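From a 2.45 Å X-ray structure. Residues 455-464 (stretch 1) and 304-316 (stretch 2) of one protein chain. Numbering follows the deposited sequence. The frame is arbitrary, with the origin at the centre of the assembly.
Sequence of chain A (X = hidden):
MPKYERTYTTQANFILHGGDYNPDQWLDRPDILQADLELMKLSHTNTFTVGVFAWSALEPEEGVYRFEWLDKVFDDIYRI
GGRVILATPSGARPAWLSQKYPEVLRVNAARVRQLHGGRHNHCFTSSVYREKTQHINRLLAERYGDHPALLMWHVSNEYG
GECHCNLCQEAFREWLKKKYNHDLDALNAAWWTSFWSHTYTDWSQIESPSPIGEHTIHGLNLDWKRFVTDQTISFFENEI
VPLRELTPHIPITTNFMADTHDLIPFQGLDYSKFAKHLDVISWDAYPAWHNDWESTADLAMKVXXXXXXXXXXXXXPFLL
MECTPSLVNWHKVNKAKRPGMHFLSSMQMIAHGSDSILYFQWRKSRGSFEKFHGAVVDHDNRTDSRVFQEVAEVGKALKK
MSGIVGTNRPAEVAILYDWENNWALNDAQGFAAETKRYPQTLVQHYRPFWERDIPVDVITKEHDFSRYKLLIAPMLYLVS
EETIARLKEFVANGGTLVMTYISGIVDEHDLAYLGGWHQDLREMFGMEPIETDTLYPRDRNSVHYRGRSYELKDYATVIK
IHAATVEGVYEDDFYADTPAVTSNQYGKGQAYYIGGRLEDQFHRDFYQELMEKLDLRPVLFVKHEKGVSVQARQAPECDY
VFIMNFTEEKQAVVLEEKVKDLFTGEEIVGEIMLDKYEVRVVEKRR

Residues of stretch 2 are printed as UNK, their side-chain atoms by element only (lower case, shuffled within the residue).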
# COMPACT_ATOMS: atom_id res chain seq x y z
N PRO A 455 14.34 -19.85 -34.18
CA PRO A 455 14.98 -20.26 -32.92
C PRO A 455 15.76 -19.09 -32.34
O PRO A 455 16.38 -18.34 -33.08
CB PRO A 455 15.91 -21.40 -33.34
CG PRO A 455 15.37 -21.87 -34.65
CD PRO A 455 14.81 -20.65 -35.32
N VAL A 456 15.68 -18.92 -31.02
CA VAL A 456 16.40 -17.85 -30.35
C VAL A 456 17.09 -18.38 -29.09
O VAL A 456 16.50 -19.14 -28.33
CB VAL A 456 15.45 -16.68 -29.96
CG1 VAL A 456 16.19 -15.64 -29.13
CG2 VAL A 456 14.89 -16.04 -31.21
N ASP A 457 18.35 -18.01 -28.93
CA ASP A 457 19.04 -18.16 -27.66
C ASP A 457 18.92 -16.85 -26.90
O ASP A 457 19.16 -15.78 -27.46
CB ASP A 457 20.52 -18.51 -27.86
CG ASP A 457 20.75 -19.98 -28.16
OD1 ASP A 457 19.78 -20.75 -28.32
OD2 ASP A 457 21.93 -20.37 -28.24
N VAL A 458 18.54 -16.91 -25.62
CA VAL A 458 18.65 -15.73 -24.78
C VAL A 458 19.90 -15.89 -23.93
O VAL A 458 19.92 -16.70 -23.01
CB VAL A 458 17.41 -15.52 -23.90
CG1 VAL A 458 17.59 -14.30 -23.00
CG2 VAL A 458 16.17 -15.35 -24.77
N ILE A 459 20.93 -15.13 -24.26
CA ILE A 459 22.27 -15.33 -23.71
C ILE A 459 22.68 -14.26 -22.71
O ILE A 459 21.98 -13.28 -22.49
CB ILE A 459 23.33 -15.34 -24.82
CG1 ILE A 459 23.40 -13.96 -25.48
CG2 ILE A 459 23.05 -16.47 -25.83
CD1 ILE A 459 24.45 -13.84 -26.54
N THR A 460 23.85 -14.49 -22.11
CA THR A 460 24.47 -13.55 -21.20
C THR A 460 25.81 -13.15 -21.77
O THR A 460 26.25 -13.72 -22.77
CB THR A 460 24.66 -14.16 -19.81
OG1 THR A 460 25.67 -15.17 -19.86
CG2 THR A 460 23.36 -14.77 -19.34
N LYS A 461 26.48 -12.18 -21.15
CA LYS A 461 27.79 -11.74 -21.63
C LYS A 461 28.83 -12.84 -21.45
O LYS A 461 29.91 -12.76 -22.02
CB LYS A 461 28.23 -10.46 -20.92
CG LYS A 461 28.41 -10.59 -19.42
CD LYS A 461 28.69 -9.24 -18.82
CE LYS A 461 29.09 -9.34 -17.36
NZ LYS A 461 27.94 -9.77 -16.54
N GLU A 462 28.49 -13.88 -20.69
CA GLU A 462 29.33 -15.07 -20.55
C GLU A 462 29.28 -16.00 -21.78
O GLU A 462 29.69 -17.16 -21.70
CB GLU A 462 28.90 -15.89 -19.31
CG GLU A 462 28.71 -15.09 -18.03
CD GLU A 462 30.00 -14.49 -17.50
OE1 GLU A 462 31.07 -15.14 -17.62
OE2 GLU A 462 29.93 -13.36 -16.97
N HIS A 463 28.75 -15.52 -22.90
CA HIS A 463 28.57 -16.35 -24.10
C HIS A 463 29.39 -15.87 -25.27
O HIS A 463 29.75 -14.69 -25.37
CB HIS A 463 27.10 -16.39 -24.54
CG HIS A 463 26.26 -17.36 -23.78
ND1 HIS A 463 25.85 -17.13 -22.48
CD2 HIS A 463 25.75 -18.56 -24.13
CE1 HIS A 463 25.12 -18.15 -22.07
NE2 HIS A 463 25.05 -19.03 -23.05
N ASP A 464 29.65 -16.79 -26.18
CA ASP A 464 30.31 -16.50 -27.43
C ASP A 464 29.36 -15.74 -28.36
O ASP A 464 28.41 -16.32 -28.89
CB ASP A 464 30.76 -17.81 -28.08
CG ASP A 464 31.69 -17.60 -29.25
OD1 ASP A 464 31.70 -16.49 -29.84
OD2 ASP A 464 32.40 -18.57 -29.58
N UNK A 304 8.27 -19.31 -23.25
CA UNK A 304 9.28 -19.69 -24.22
C UNK A 304 10.53 -18.86 -24.08
O UNK A 304 11.64 -19.37 -24.22
N UNK A 305 10.36 -17.57 -23.79
CA UNK A 305 11.49 -16.69 -23.55
C UNK A 305 12.31 -17.21 -22.38
O UNK A 305 13.55 -17.40 -22.50
c UNK A 305 14.21 -12.47 -22.45
c UNK A 305 12.80 -13.64 -24.03
c UNK A 305 11.03 -15.26 -23.27
c UNK A 305 13.57 -13.12 -21.40
c UNK A 305 12.55 -14.02 -21.67
c UNK A 305 13.83 -12.72 -23.76
c UNK A 305 12.15 -14.30 -22.99
N UNK A 306 11.66 -17.47 -21.25
CA UNK A 306 12.44 -17.99 -20.11
C UNK A 306 13.11 -19.34 -20.42
O UNK A 306 14.26 -19.58 -20.04
c UNK A 306 12.44 -18.78 -17.73
c UNK A 306 11.60 -18.14 -18.84
c UNK A 306 11.17 -16.77 -18.35
c UNK A 306 12.32 -15.96 -17.79
N UNK A 307 12.40 -20.21 -21.12
CA UNK A 307 13.00 -21.47 -21.53
C UNK A 307 14.25 -21.24 -22.35
O UNK A 307 15.25 -21.89 -22.15
c UNK A 307 10.98 -22.99 -21.46
o UNK A 307 11.14 -23.09 -20.23
c UNK A 307 12.01 -22.31 -22.33
n UNK A 307 9.92 -23.47 -22.09
N UNK A 308 14.19 -20.29 -23.28
CA UNK A 308 15.32 -20.05 -24.14
C UNK A 308 16.49 -19.55 -23.29
O UNK A 308 17.65 -19.94 -23.49
o UNK A 308 13.85 -20.94 -26.26
o UNK A 308 13.37 -18.95 -27.03
c UNK A 308 13.99 -19.70 -26.25
c UNK A 308 14.95 -19.08 -25.24
N UNK A 309 16.16 -18.71 -22.33
CA UNK A 309 17.19 -18.20 -21.45
C UNK A 309 17.89 -19.34 -20.71
O UNK A 309 19.12 -19.47 -20.76
c UNK A 309 16.79 -15.77 -18.41
c UNK A 309 17.54 -16.67 -19.36
c UNK A 309 16.60 -17.18 -20.46
c UNK A 309 18.77 -15.97 -19.94
N UNK A 310 17.11 -20.19 -20.05
CA UNK A 310 17.68 -21.22 -19.18
C UNK A 310 18.32 -22.39 -19.93
O UNK A 310 19.26 -23.02 -19.45
c UNK A 310 17.18 -19.65 -16.87
c UNK A 310 15.14 -20.80 -16.36
o UNK A 310 15.51 -17.86 -14.19
c UNK A 310 15.76 -18.82 -15.15
c UNK A 310 16.30 -20.70 -17.12
c UNK A 310 16.91 -18.72 -15.89
c UNK A 310 16.62 -21.72 -18.20
c UNK A 310 14.87 -19.86 -15.37
N UNK A 311 17.82 -22.67 -21.13
CA UNK A 311 18.49 -23.63 -21.99
C UNK A 311 19.85 -23.05 -22.34
O UNK A 311 20.87 -23.71 -22.18
c UNK A 311 17.68 -23.92 -23.25
n UNK A 311 17.48 -21.54 -26.84
c UNK A 311 18.26 -25.04 -24.13
c UNK A 311 17.10 -22.71 -26.33
n UNK A 311 15.82 -22.94 -26.05
c UNK A 311 17.73 -24.96 -25.54
n UNK A 311 18.01 -23.65 -26.11
N UNK A 312 19.86 -21.80 -22.79
CA UNK A 312 21.09 -21.21 -23.28
C UNK A 312 22.21 -21.05 -22.24
O UNK A 312 23.37 -20.96 -22.62
o UNK A 312 19.96 -20.02 -25.07
c UNK A 312 20.79 -19.86 -23.93
N UNK A 313 21.88 -21.02 -20.95
CA UNK A 313 22.91 -20.87 -19.91
C UNK A 313 24.09 -21.83 -20.04
O UNK A 313 25.25 -21.45 -19.85
c UNK A 313 22.50 -18.60 -17.96
c UNK A 313 22.30 -21.03 -18.53
c UNK A 313 20.75 -20.03 -16.84
c UNK A 313 21.53 -19.78 -18.12
N UNK A 314 23.78 -23.08 -20.37
CA UNK A 314 24.83 -24.07 -20.52
C UNK A 314 24.75 -24.75 -21.89
O UNK A 314 25.39 -25.78 -22.10
c UNK A 314 24.99 -25.57 -16.93
n UNK A 314 27.40 -25.68 -16.40
c UNK A 314 26.26 -26.41 -17.01
c UNK A 314 24.77 -25.09 -19.40
c UNK A 314 24.98 -24.50 -18.01
N UNK A 315 23.97 -24.16 -22.78
CA UNK A 315 23.91 -24.56 -24.19
C UNK A 315 23.76 -26.08 -24.33
O UNK A 315 24.50 -26.73 -25.08
o UNK A 315 24.78 -22.01 -27.49
c UNK A 315 24.31 -22.10 -26.35
c UNK A 315 25.15 -24.06 -24.93
c UNK A 315 25.17 -22.54 -25.16
n UNK A 315 23.04 -21.82 -26.09
N UNK A 316 22.82 -26.62 -23.57
CA UNK A 316 22.54 -28.05 -23.53
C UNK A 316 21.09 -28.21 -23.07
O UNK A 316 20.46 -27.23 -22.66
c UNK A 316 24.21 -29.03 -20.13
o UNK A 316 25.19 -29.70 -20.50
c UNK A 316 23.52 -28.75 -22.57
c UNK A 316 23.32 -28.31 -21.13
n UNK A 316 23.90 -28.87 -18.85
O HOH W 1 13.22 -19.96 -29.64
O HOH W 2 20.73 -23.20 -27.35

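Position 304 has no side-chain atoms, so it is Gly-304; the helix begins earlier in the chain, and this residue is out of reach of stretch 1. Position 305 carries one carbon and then a ring of six carbons with no oxygen, the ring reaching a methyl of Val-458: Phe-305. Its CA-to-CB bond points sideways, but the end of the side chain, in the t rotamer, comes nearer, and CE1 lies 3.7 Å from Val-458 CG2.

At 306 four carbons fork at the first, one arm two carbons long, which makes it Ile-306; it points away from the strand. Position 307 has two carbons, the second bearing one oxygen and one nitrogen: Asn-307, also without contact.

Position 308 has two carbons, the second bearing two oxygens and lying close to the carbonyl of Val-456, and points toward the strand. This is Asp-308. A deprotonated carboxylate cannot donate to a carbonyl, and OD2 stays 3.4 Å from Val-456 O without a hydrogen bond. Water 1 bridges a different pair: it donates to Asp-308 OD2 (2.8 Å from the water oxygen) and accepts from Val-456 N (3.0 Å from the same oxygen).

Position 309 has four carbons forked at the second, one tip against a methyl and the carbonyl of Val-458, hence Leu-309. Its CD1 packs 3.7 Å from Val-458 CG1, while Leu-309 CA makes a CA-H...O contact of 3.5 Å with Val-458 O. The backbones are close here, the CA atoms of Leu-309 and Val-458 being 4.4 Å apart.

Position 310 shows one carbon and a six-carbon ring bearing one oxygen, so Tyr-310; it points away. At 311 three carbons lead to a nitrogen and then a carbon with two more nitrogens, one of them meeting Asp-457 and the carbonyl of Val-456: Arg-311. Its NH2 donates to Asp-457 OD1 at 2.8 Å, within a salt bridge, and to Val-456 O at 3.0 Å, both acceptors lying near the guanidinium plane. NH1 forms a salt bridge back to Asp-308 OD1 (2.8 Å), and NE donates to water 2, which in turn donates to Asp-457 OD1.

Position 312 has one carbon and one oxygen, beside Asp-457 and Val-458: Ser-312. The small side chain points toward the strand, with CB 3.4 Å from Val-458 O; OG donates to Asp-308 O at 2.8 Å, within its own helix. Its backbone O accepts from His-463 NE2 at 2.6 Å.

Position 313, four carbons forked at the second with one tip near the methyl of Thr-460, is Leu-313; its CA-to-CB bond points away, yet CD2 comes within 4.2 Å of Thr-460 CG2. Position 314, four carbons in a row ending in nitrogen, is Lys-314, without contact. Position 315 has three carbons, the third with one oxygen and one nitrogen, the nitrogen meeting Asp-457: Gln-315, whose NE2 donates to Asp-457 OD2 at 2.8 Å. Position 316 has the same composition, Gln-316, but is out of reach.

The helix crosses the strand at 67°, with Val-458 packed against Phe-305 and Leu-309. Beyond that apolar patch, Arg-311 and Gln-315 engage different oxygens of Asp-457, while His-463 holds a backbone carbonyl. Apolar packing at Val-458 and directional polar bonds at Asp-457 and His-463 occur together in the one contact.

Stretch 2 304-316: GFINDLYRSLKQQ
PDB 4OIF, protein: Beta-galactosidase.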